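Local atomic coordinates of putative streptothricin acetyltransferase (Bacillus anthracis, PDB entry 3PP9), a protein that binds acetyl coenzyme A and, as a putative streptothricin acetyltransferase of the GNAT family, probably transfers its acetyl group to an amine of the antibiotic. Residues D23-V28 and V108-R113; A30-S35 and Y45-V50; L65-Y70 and I88-L93. One frame throughout, in Å; residues are numbered along the deposited sequence.

Contact 1: D23-V28 and V108-R113; sequences DDSFIV and VDKKYR. With ACO (acetyl coenzyme *a), chain D.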
loop_
_atom_site.group_PDB
_atom_site.type_symbol
_atom_site.label_atom_id
_atom_site.label_comp_id
_atom_site.label_asym_id
_atom_site.label_seq_id
_atom_site.Cartn_x
_atom_site.Cartn_y
_atom_site.Cartn_z
ATOM N N ASP A 23 6.059 25.965 -3.463
ATOM C CA ASP A 23 5.589 25.499 -4.765
ATOM C C ASP A 23 6.003 24.038 -4.946
ATOM O O ASP A 23 7.177 23.774 -5.188
ATOM C CB ASP A 23 6.197 26.373 -5.860
ATOM C CG ASP A 23 5.667 26.042 -7.253
ATOM O OD1 ASP A 23 4.982 25.013 -7.423
ATOM O OD2 ASP A 23 5.922 26.835 -8.177
ATOM N N ASP A 24 5.055 23.109 -4.810
ATOM C CA ASP A 24 5.351 21.681 -4.988
ATOM C C ASP A 24 4.916 21.197 -6.358
ATOM O O ASP A 24 4.859 19.987 -6.595
ATOM C CB ASP A 24 4.742 20.755 -3.898
ATOM C CG ASP A 24 3.218 20.600 -3.997
ATOM O OD1 ASP A 24 2.577 21.308 -4.788
ATOM O OD2 ASP A 24 2.653 19.739 -3.264
ATOM N N SER A 25 4.613 22.117 -7.270
ATOM C CA SER A 25 4.218 21.708 -8.605
ATOM C C SER A 25 5.432 21.271 -9.402
ATOM O O SER A 25 6.570 21.668 -9.126
ATOM C CB SER A 25 3.469 22.826 -9.352
ATOM O OG SER A 25 4.302 23.931 -9.679
ATOM N N PHE A 26 5.171 20.448 -10.414
ATOM C CA PHE A 26 6.218 19.959 -11.291
ATOM C C PHE A 26 5.651 19.711 -12.664
ATOM O O PHE A 26 4.438 19.669 -12.862
ATOM C CB PHE A 26 6.890 18.707 -10.736
ATOM C CG PHE A 26 5.965 17.559 -10.514
ATOM C CD1 PHE A 26 5.262 17.452 -9.320
ATOM C CD2 PHE A 26 5.827 16.559 -11.461
ATOM C CE1 PHE A 26 4.414 16.387 -9.077
ATOM C CE2 PHE A 26 4.978 15.488 -11.226
ATOM C CZ PHE A 26 4.263 15.412 -10.044
ATOM N N ILE A 27 6.543 19.611 -13.642
ATOM C CA ILE A 27 6.154 19.387 -15.027
ATOM C C ILE A 27 6.303 17.922 -15.396
ATOM O O ILE A 27 7.390 17.359 -15.273
ATOM C CB ILE A 27 7.064 20.167 -15.979
ATOM C CG1 ILE A 27 7.073 21.652 -15.637
ATOM C CG2 ILE A 27 6.641 19.922 -17.436
ATOM C CD1 ILE A 27 8.086 22.436 -16.464
ATOM N N VAL A 28 5.207 17.331 -15.873
ATOM C CA VAL A 28 5.160 15.959 -16.316
ATOM C C VAL A 28 5.563 16.078 -17.784
ATOM O O VAL A 28 4.892 16.773 -18.544
ATOM C CB VAL A 28 3.760 15.356 -16.235
ATOM C CG1 VAL A 28 3.713 14.001 -16.998
ATOM C CG2 VAL A 28 3.383 15.155 -14.765
ATOM N N VAL A 108 10.773 20.231 -2.432
ATOM C CA VAL A 108 11.712 21.337 -2.433
ATOM C C VAL A 108 11.010 22.420 -3.284
ATOM O O VAL A 108 10.485 22.138 -4.383
ATOM C CB VAL A 108 13.098 20.956 -2.990
ATOM C CG1 VAL A 108 13.962 22.209 -3.231
ATOM C CG2 VAL A 108 13.795 19.996 -2.032
ATOM N N ASP A 109 10.953 23.646 -2.769
ATOM C CA ASP A 109 10.328 24.770 -3.472
ATOM C C ASP A 109 10.882 24.780 -4.899
ATOM O O ASP A 109 12.093 24.672 -5.104
ATOM C CB ASP A 109 10.668 26.063 -2.723
ATOM C CG ASP A 109 9.869 27.293 -3.177
ATOM O OD1 ASP A 109 8.764 27.179 -3.728
ATOM O OD2 ASP A 109 10.348 28.418 -2.891
ATOM N N LYS A 110 9.997 24.938 -5.878
ATOM C CA LYS A 110 10.377 24.882 -7.290
ATOM C C LYS A 110 11.625 25.661 -7.661
ATOM O O LYS A 110 12.527 25.116 -8.312
ATOM C CB LYS A 110 9.204 25.307 -8.195
ATOM C CG LYS A 110 9.476 25.052 -9.677
ATOM C CD LYS A 110 8.247 25.294 -10.545
ATOM C CE LYS A 110 7.893 26.754 -10.648
ATOM N NZ LYS A 110 6.663 27.012 -11.461
ATOM N N LYS A 111 11.729 26.898 -7.199
ATOM C CA LYS A 111 12.872 27.696 -7.589
ATOM C C LYS A 111 14.228 27.206 -7.101
ATOM O O LYS A 111 15.232 27.594 -7.672
ATOM C CB LYS A 111 12.680 29.169 -7.191
ATOM C CG LYS A 111 12.848 29.441 -5.731
ATOM C CD LYS A 111 12.693 30.942 -5.402
ATOM C CE LYS A 111 11.254 31.450 -5.518
ATOM N NZ LYS A 111 10.395 30.862 -4.449
ATOM N N TYR A 112 14.256 26.342 -6.084
ATOM C CA TYR A 112 15.504 25.852 -5.524
ATOM C C TYR A 112 15.869 24.416 -5.879
ATOM O O TYR A 112 16.818 23.865 -5.308
ATOM C CB TYR A 112 15.483 25.974 -3.996
ATOM C CG TYR A 112 15.374 27.388 -3.495
ATOM C CD1 TYR A 112 16.466 28.215 -3.520
ATOM C CD2 TYR A 112 14.186 27.893 -2.981
ATOM C CE1 TYR A 112 16.384 29.512 -3.065
ATOM C CE2 TYR A 112 14.096 29.207 -2.527
ATOM C CZ TYR A 112 15.204 30.003 -2.574
ATOM O OH TYR A 112 15.173 31.314 -2.137
ATOM N N ARG A 113 15.121 23.793 -6.779
ATOM C CA ARG A 113 15.421 22.404 -7.144
ATOM C C ARG A 113 16.686 22.256 -7.967
ATOM O O ARG A 113 17.117 23.183 -8.655
ATOM C CB ARG A 113 14.259 21.792 -7.883
ATOM C CG ARG A 113 13.013 21.663 -7.034
ATOM C CD ARG A 113 11.848 21.088 -7.824
ATOM N NE ARG A 113 10.606 21.361 -7.104
ATOM C CZ ARG A 113 9.407 21.382 -7.652
ATOM N NH1 ARG A 113 9.250 21.079 -8.939
ATOM N NH2 ARG A 113 8.369 21.741 -6.921
HETATM N N1A ACO D . 15.819 14.778 -13.426
HETATM C C2A ACO D . 16.919 14.013 -13.300
HETATM N N3A ACO D . 17.648 13.956 -12.175
HETATM C C4A ACO D . 17.283 14.694 -11.096
HETATM C C5A ACO D . 16.106 15.563 -11.178
HETATM C C6A ACO D . 15.368 15.580 -12.439
HETATM N N6A ACO D . 14.279 16.365 -12.551
HETATM N N7A ACO D . 15.977 16.184 -10.000
HETATM C C8A ACO D . 16.992 15.757 -9.216
HETATM N N9A ACO D . 17.761 14.865 -9.869
HETATM C C1B ACO D . 18.991 14.219 -9.384
HETATM C C2B ACO D . 20.075 15.298 -9.340
HETATM O O2B ACO D . 20.758 15.527 -10.580
HETATM C C3B ACO D . 20.999 14.803 -8.260
HETATM O O3B ACO D . 21.931 13.895 -8.830
HETATM P P3B ACO D . 23.485 13.868 -8.424
HETATM O O7A ACO D . 23.487 13.513 -6.951
HETATM O O8A ACO D . 23.948 15.269 -8.734
HETATM O O9A ACO D . 24.020 12.786 -9.339
HETATM C C4B ACO D . 20.076 14.060 -7.313
HETATM O O4B ACO D . 18.900 13.709 -8.058
HETATM C C5B ACO D . 19.716 14.917 -6.106
HETATM O O5B ACO D . 18.898 16.001 -6.551
HETATM P P1A ACO D . 18.569 17.234 -5.581
HETATM O O1A ACO D . 19.073 18.512 -6.210
HETATM O O2A ACO D . 19.038 16.852 -4.208
HETATM O O3A ACO D . 16.953 17.193 -5.647
HETATM P P2A ACO D . 15.951 18.404 -5.372
HETATM O O4A ACO D . 15.659 18.983 -6.726
HETATM O O5A ACO D . 16.423 19.315 -4.271
HETATM O O6A ACO D . 14.647 17.654 -4.784
HETATM C CBP ACO D . 12.531 16.658 -5.340
HETATM C CCP ACO D . 14.046 16.560 -5.458
HETATM C CDP ACO D . 11.911 15.408 -5.949
HETATM C CEP ACO D . 12.143 16.771 -3.868
HETATM C CAP ACO D . 12.029 17.904 -6.080
HETATM O OAP ACO D . 12.187 17.707 -7.511
HETATM C C9P ACO D . 10.579 18.217 -5.842
HETATM O O9P ACO D . 10.214 18.782 -4.841
HETATM N N8P ACO D . 9.683 17.867 -6.773
HETATM C C7P ACO D . 8.255 18.179 -6.668
HETATM C C6P ACO D . 7.548 17.418 -5.578
HETATM C C5P ACO D . 7.727 15.945 -5.815
HETATM O O5P ACO D . 7.644 15.463 -6.929
HETATM N N4P ACO D . 7.979 15.202 -4.759
HETATM C C3P ACO D . 8.167 13.764 -4.807
HETATM C C2P ACO D . 6.773 13.142 -4.856
HETATM S S1P ACO D . 6.789 11.431 -4.363
HETATM C C ACO D . 6.867 11.535 -2.679
HETATM O O ACO D . 6.926 12.616 -2.131
HETATM C CH3 ACO D . 6.878 10.277 -1.881
#
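R113 supplies two of the four hydrogen bonds between residues 108-113 and residues 23-28. Its CG to NE chain is extended, and the guanidinium meets S25 end-on: NH1 and NH2 each lie 2.8 Å from S25 O and donate to that one oxygen, NH1 in the carbonyl plane and NH2 from above it. Within its own segment, NE donates in the guanidinium plane to V108 O over 2.8 Å, at 167°. With bonds on two edges, the plane can hardly rotate.

Beside it, D23 N donates to D109 OD1 at 3.0 Å, reaching it from above the carboxylate plane, and K110 N returns a bond to D23 O. D23 also closes an Asx turn: CG is anti to its own backbone N (chi1 -175°), so OD1 can take S25 N on its anti lone pair and S25 OG on its syn lone pair, the latter at 2.6 Å.

Charge pairing lies at the exposed side of the contact, where D23 and K110 run side by side and D23 OD2 sits 3.4 Å from K110 NZ. A long, flexible lysine suits this place.

ACO C7P lies 3.5 Å above the centre of the R113 guanidinium, with K110 CA over the opposite face, and V108 N donates to ACO O9P at 2.9 Å, almost linearly (172°).

R113 opens the R-x-x-G-x-G pyrophosphate-binding motif of the GNAT fold, in which G116 N and G118 N bind the cofactor. Fixed flat by carbonyl oxygens, the arginine walls the pantetheine channel; its charge lies on the pantetheine amide region, and any longer-range effect on the diphosphate is only possible.

Contact 2: A30-S35 and Y45-V50; sequences ARLMLS and YTVEDV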
loop_
_atom_site.group_PDB
_atom_site.type_symbol
_atom_site.label_atom_id
_atom_site.label_comp_id
_atom_site.label_asym_id
_atom_site.label_seq_id
_atom_site.Cartn_x
_atom_site.Cartn_y
_atom_site.Cartn_z
ATOM N N ALA A 30 7.215 13.080 -19.339
ATOM C CA ALA A 30 7.466 11.720 -19.747
ATOM C C ALA A 30 6.901 10.785 -18.713
ATOM O O ALA A 30 6.405 11.221 -17.677
ATOM C CB ALA A 30 8.971 11.502 -19.852
ATOM N N ARG A 31 6.971 9.496 -19.005
ATOM C CA ARG A 31 6.492 8.498 -18.064
ATOM C C ARG A 31 7.331 7.255 -18.158
ATOM O O ARG A 31 7.936 6.969 -19.199
ATOM C CB ARG A 31 5.024 8.127 -18.307
ATOM C CG ARG A 31 4.706 7.491 -19.663
ATOM C CD ARG A 31 3.259 7.036 -19.736
ATOM N NE ARG A 31 2.925 6.472 -21.046
ATOM C CZ ARG A 31 1.808 5.797 -21.331
ATOM N NH1 ARG A 31 0.894 5.532 -20.398
ATOM N NH2 ARG A 31 1.616 5.342 -22.563
ATOM N N LEU A 32 7.437 6.551 -17.032
ATOM C CA LEU A 32 8.159 5.286 -16.990
ATOM C C LEU A 32 7.298 4.165 -17.543
ATOM O O LEU A 32 6.083 4.107 -17.319
ATOM C CB LEU A 32 8.653 4.915 -15.586
ATOM C CG LEU A 32 10.024 5.415 -15.094
ATOM C CD1 LEU A 32 10.205 6.899 -15.068
ATOM C CD2 LEU A 32 10.319 4.850 -13.711
HETATM N N MSE A 33 7.955 3.293 -18.295
HETATM C CA MSE A 33 7.322 2.138 -18.908
HETATM C C MSE A 33 7.973 0.979 -18.189
HETATM O O MSE A 33 9.180 0.821 -18.282
HETATM C CB MSE A 33 7.678 2.061 -20.389
HETATM C CG MSE A 33 7.410 3.335 -21.156
HETATM SE SE MSE A 33 5.539 3.813 -21.128
HETATM C CE MSE A 33 4.780 2.307 -22.109
ATOM N N LEU A 34 7.206 0.192 -17.442
ATOM C CA LEU A 34 7.802 -0.912 -16.695
ATOM C C LEU A 34 7.859 -2.276 -17.350
ATOM O O LEU A 34 7.028 -2.627 -18.196
ATOM C CB LEU A 34 7.021 -1.041 -15.376
ATOM C CG LEU A 34 6.974 0.218 -14.512
ATOM C CD1 LEU A 34 6.028 0.015 -13.362
ATOM C CD2 LEU A 34 8.342 0.609 -14.013
ATOM N N SER A 35 8.891 -3.030 -16.973
ATOM C CA SER A 35 9.066 -4.393 -17.448
ATOM C C SER A 35 9.640 -5.213 -16.297
ATOM O O SER A 35 10.202 -4.663 -15.338
ATOM C CB SER A 35 9.973 -4.476 -18.675
ATOM O OG SER A 35 11.268 -3.986 -18.387
ATOM N N TYR A 45 12.822 -0.313 -16.500
ATOM C CA TYR A 45 11.956 0.641 -17.121
ATOM C C TYR A 45 12.659 1.353 -18.248
ATOM O O TYR A 45 13.890 1.314 -18.371
ATOM C CB TYR A 45 11.489 1.706 -16.108
ATOM C CG TYR A 45 12.581 2.655 -15.658
ATOM C CD1 TYR A 45 12.945 3.752 -16.449
ATOM C CD2 TYR A 45 13.244 2.468 -14.459
ATOM C CE1 TYR A 45 13.938 4.617 -16.064
ATOM C CE2 TYR A 45 14.237 3.326 -14.060
ATOM C CZ TYR A 45 14.581 4.413 -14.874
ATOM O OH TYR A 45 15.576 5.291 -14.514
ATOM N N THR A 46 11.838 1.966 -19.084
ATOM C CA THR A 46 12.304 2.809 -20.176
ATOM C C THR A 46 11.457 4.061 -19.997
ATOM O O THR A 46 10.397 4.023 -19.360
ATOM C CB THR A 46 12.138 2.212 -21.583
ATOM O OG1 THR A 46 10.752 1.975 -21.881
ATOM C CG2 THR A 46 12.947 0.921 -21.721
ATOM N N VAL A 47 11.943 5.173 -20.527
ATOM C CA VAL A 47 11.244 6.445 -20.418
ATOM C C VAL A 47 10.595 6.787 -21.751
ATOM O O VAL A 47 11.228 6.639 -22.797
ATOM C CB VAL A 47 12.238 7.543 -20.016
ATOM C CG1 VAL A 47 11.562 8.908 -20.067
ATOM C CG2 VAL A 47 12.813 7.264 -18.631
ATOM N N GLU A 48 9.335 7.211 -21.720
ATOM C CA GLU A 48 8.601 7.591 -22.929
ATOM C C GLU A 48 8.086 9.015 -22.767
ATOM O O GLU A 48 7.469 9.344 -21.759
ATOM C CB GLU A 48 7.410 6.665 -23.182
ATOM C CG GLU A 48 6.653 6.960 -24.476
ATOM C CD GLU A 48 5.468 6.031 -24.738
ATOM O OE1 GLU A 48 4.753 6.250 -25.739
ATOM O OE2 GLU A 48 5.245 5.091 -23.959
ATOM N N ASP A 49 8.324 9.873 -23.755
ATOM C CA ASP A 49 7.830 11.241 -23.667
ATOM C C ASP A 49 6.309 11.240 -23.757
ATOM O O ASP A 49 5.720 10.377 -24.415
ATOM C CB ASP A 49 8.356 12.089 -24.836
ATOM C CG ASP A 49 9.856 12.413 -24.751
ATOM O OD1 ASP A 49 10.489 12.214 -23.706
ATOM O OD2 ASP A 49 10.402 12.896 -25.774
ATOM N N VAL A 50 5.679 12.212 -23.098
ATOM C CA VAL A 50 4.225 12.403 -23.147
ATOM C C VAL A 50 3.979 13.909 -23.274
ATOM O O VAL A 50 4.846 14.699 -22.899
ATOM C CB VAL A 50 3.512 11.892 -21.889
ATOM C CG1 VAL A 50 3.726 10.390 -21.734
ATOM C CG2 VAL A 50 3.962 12.680 -20.653
#
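Strands 30-35 and 45-50 run antiparallel, their axes 4.5 Å apart at closest, with R31-E48 and M33-T46 as hydrogen-bonded pairs and A30-D49, L32-V47 and L34-Y45 as non-hydrogen-bonded ones. Each hydrogen-bonded pair makes two N-H to O=C bonds, such as R31 N to E48 O at 2.8 Å.

L32 and Y45 cross obliquely on one face. In the conformer described, CD2 of L32 stands 3.9 Å from the centroid of the Y45 ring, 17° off its normal, a CH-pi contact over the face. A tyrosine suits this place because its ring gives leucine a flat apolar surface while its OH reaches hydrogen bonds with K150 and E153. At the A30 end, A30 CB meets V47 CG1 at 3.7 Å.

The other face mixes R31, E48 and T46 with M33. R31 and E48 lie side by side, both extended, but their salt bridge is long, NH2 to OE2 3.9 Å, with the two planes 49° apart. M33, present as selenomethionine and bent at chi2 and chi3, places SE 3.1 Å from E48 OE2 in the conformer described, while its CB rests 3.4 Å from T46 OG1. V50 CG1 packs against R31 CG at 3.7 Å.

The L32, L34 and Y45 face of this beta hairpin thus packs on helix 146-154 and strand 158-163, Y45 adding polar bonds, while the long R31-E48 pair suits the other, partly exposed face.

Contact 3: L65-Y70 and I88-L93; sequences LVYNEY and IGFIVL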
loop_
_atom_site.group_PDB
_atom_site.type_symbol
_atom_site.label_atom_id
_atom_site.label_comp_id
_atom_site.label_asym_id
_atom_site.label_seq_id
_atom_site.Cartn_x
_atom_site.Cartn_y
_atom_site.Cartn_z
ATOM N N LEU A 65 -2.491 16.566 4.065
ATOM C CA LEU A 65 -1.290 16.716 4.904
ATOM C C LEU A 65 -1.454 17.845 5.916
ATOM O O LEU A 65 -1.589 19.015 5.528
ATOM C CB LEU A 65 -0.062 17.020 4.042
ATOM C CG LEU A 65 1.234 17.335 4.790
ATOM C CD1 LEU A 65 1.640 16.168 5.722
ATOM C CD2 LEU A 65 2.370 17.672 3.823
ATOM N N VAL A 66 -1.452 17.501 7.204
ATOM C CA VAL A 66 -1.580 18.481 8.285
ATOM C C VAL A 66 -0.275 18.390 9.070
ATOM O O VAL A 66 -0.049 17.410 9.781
ATOM C CB VAL A 66 -2.760 18.175 9.181
ATOM C CG1 VAL A 66 -2.841 19.190 10.329
ATOM C CG2 VAL A 66 -4.055 18.186 8.371
ATOM N N TYR A 67 0.572 19.412 8.945
ATOM C CA TYR A 67 1.890 19.374 9.599
ATOM C C TYR A 67 1.845 19.096 11.100
ATOM O O TYR A 67 2.688 18.362 11.641
ATOM C CB TYR A 67 2.710 20.661 9.374
ATOM C CG TYR A 67 2.893 21.146 7.953
ATOM C CD1 TYR A 67 3.193 20.282 6.923
ATOM C CD2 TYR A 67 2.899 22.507 7.688
ATOM C CE1 TYR A 67 3.404 20.761 5.623
ATOM C CE2 TYR A 67 3.092 22.995 6.409
ATOM C CZ TYR A 67 3.343 22.130 5.385
ATOM O OH TYR A 67 3.548 22.651 4.122
ATOM N N ASN A 68 0.863 19.664 11.798
ATOM C CA ASN A 68 0.763 19.487 13.256
ATOM C C ASN A 68 0.654 18.027 13.702
ATOM O O ASN A 68 0.995 17.689 14.829
ATOM C CB ASN A 68 -0.436 20.290 13.779
ATOM C CG ASN A 68 -0.460 20.410 15.285
ATOM O OD1 ASN A 68 -1.485 20.163 15.927
ATOM N ND2 ASN A 68 0.667 20.784 15.864
ATOM N N GLU A 69 0.168 17.165 12.816
ATOM C CA GLU A 69 0.028 15.740 13.119
ATOM C C GLU A 69 1.365 15.039 13.240
ATOM O O GLU A 69 1.422 13.908 13.720
ATOM C CB GLU A 69 -0.758 15.028 12.009
ATOM C CG GLU A 69 -2.180 15.488 11.834
ATOM C CD GLU A 69 -2.923 14.707 10.755
ATOM O OE1 GLU A 69 -2.334 13.798 10.123
ATOM O OE2 GLU A 69 -4.114 14.999 10.545
ATOM N N TYR A 70 2.435 15.710 12.821
ATOM C CA TYR A 70 3.787 15.152 12.826
ATOM C C TYR A 70 4.677 15.746 13.884
ATOM O O TYR A 70 5.852 15.419 13.943
ATOM C CB TYR A 70 4.425 15.302 11.434
ATOM C CG TYR A 70 3.729 14.448 10.408
ATOM C CD1 TYR A 70 2.539 14.844 9.832
ATOM C CD2 TYR A 70 4.267 13.230 10.013
ATOM C CE1 TYR A 70 1.893 14.040 8.909
ATOM C CE2 TYR A 70 3.621 12.428 9.093
ATOM C CZ TYR A 70 2.450 12.836 8.544
ATOM O OH TYR A 70 1.806 12.036 7.627
ATOM N N ILE A 88 12.475 26.307 2.656
ATOM C CA ILE A 88 12.489 26.075 1.201
ATOM C C ILE A 88 12.198 24.622 0.801
ATOM O O ILE A 88 12.220 24.276 -0.385
ATOM C CB ILE A 88 13.815 26.527 0.564
ATOM C CG1 ILE A 88 14.987 25.648 1.036
ATOM C CG2 ILE A 88 14.038 28.018 0.837
ATOM C CD1 ILE A 88 16.301 25.852 0.242
ATOM N N GLY A 89 11.970 23.765 1.787
ATOM C CA GLY A 89 11.673 22.367 1.490
ATOM C C GLY A 89 11.396 21.595 2.764
ATOM O O GLY A 89 11.629 22.108 3.848
ATOM N N PHE A 90 10.852 20.392 2.632
ATOM C CA PHE A 90 10.539 19.590 3.795
ATOM C C PHE A 90 10.354 18.129 3.391
ATOM O O PHE A 90 10.226 17.803 2.209
ATOM C CB PHE A 90 9.283 20.122 4.509
ATOM C CG PHE A 90 8.051 20.095 3.665
ATOM C CD1 PHE A 90 7.678 21.197 2.920
ATOM C CD2 PHE A 90 7.278 18.962 3.587
ATOM C CE1 PHE A 90 6.537 21.162 2.124
ATOM C CE2 PHE A 90 6.130 18.925 2.791
ATOM C CZ PHE A 90 5.779 20.020 2.048
ATOM N N ILE A 91 10.433 17.248 4.380
ATOM C CA ILE A 91 10.207 15.834 4.174
ATOM C C ILE A 91 9.319 15.337 5.324
ATOM O O ILE A 91 9.534 15.710 6.492
ATOM C CB ILE A 91 11.523 15.017 4.014
ATOM C CG1 ILE A 91 11.224 13.603 3.543
ATOM C CG2 ILE A 91 12.347 15.058 5.305
ATOM C CD1 ILE A 91 12.479 12.855 3.073
ATOM N N VAL A 92 8.299 14.546 4.961
ATOM C CA VAL A 92 7.305 14.001 5.886
ATOM C C VAL A 92 7.533 12.492 5.969
ATOM O O VAL A 92 7.488 11.788 4.962
ATOM C CB VAL A 92 5.875 14.288 5.387
ATOM C CG1 VAL A 92 4.836 13.849 6.417
ATOM C CG2 VAL A 92 5.671 15.801 5.067
ATOM N N LEU A 93 7.755 11.993 7.178
ATOM C CA LEU A 93 8.059 10.590 7.382
ATOM C C LEU A 93 7.203 9.901 8.438
ATOM O O LEU A 93 6.781 10.531 9.402
ATOM C CB LEU A 93 9.496 10.527 7.937
ATOM C CG LEU A 93 10.578 11.128 7.049
ATOM C CD1 LEU A 93 11.884 11.281 7.797
ATOM C CD2 LEU A 93 10.771 10.301 5.809
#
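V92 leaves strand 86-95 with its CB directed at the loop 65-70, and its two methyls divide the neighbours there. CG1, anti to the backbone N (chi1 -174°), stands over one face of the Y70 ring, offset toward the rim: it lies 3.5 Å from the ring centroid in a CH-pi contact and only 3.3 Å from Y70 CE2, which is tight packing. CG1 also meets L65 CD1 at 4.0 Å. CG2, anti to the carbonyl carbon, meets L65 alone of the two, tip to tip, with CD2 of that leucine 4.0 Å away. A branched beta-carbon suits this place, since one residue serves two neighbours at once.

The strand belongs to the central mixed sheet of the GNAT fold, whose other face here carries helix 117-131, packed by I91 and L93; the short 3-10 turn 67-70 lies over the face of F90 and V92. There Y67 turns the edge of its ring to the face of F90 in a T-shaped pair, centroids 5.6 Å apart and planes at 68°. Its OH comes 3.9 Å from F90 CE1, and Y67 also stacks with F19. L65 CD2 fills in beside them, 4.1 Å from F90 CE2. Along the edge of the Y70 ring, near its plane, L93 O lies 3.7 Å from CE2.

Contacts 1 and 2 share strand 25-36 and meet where V28 CG1 packs on V50 CG2, 3.9 Å away; contact 1 holds the N-terminal part of that strand against the cofactor turn, while contact 2 pairs its later half with strand 43-56 in the hairpin. Contact 3 sits on the opposite side of the chain's centre from contact 2, with nearest atoms about 19 Å apart, yet it adjoins contact 1 through the probable hydrogen bond from D109 N to I88 O. Contact 2 is a surface contact, the other two are partly buried. Their chemistry differs accordingly: polar and charged beside the ligand, backbone pairing with two-faced side chains in the hairpin, aromatic and aliphatic packing on the central sheet.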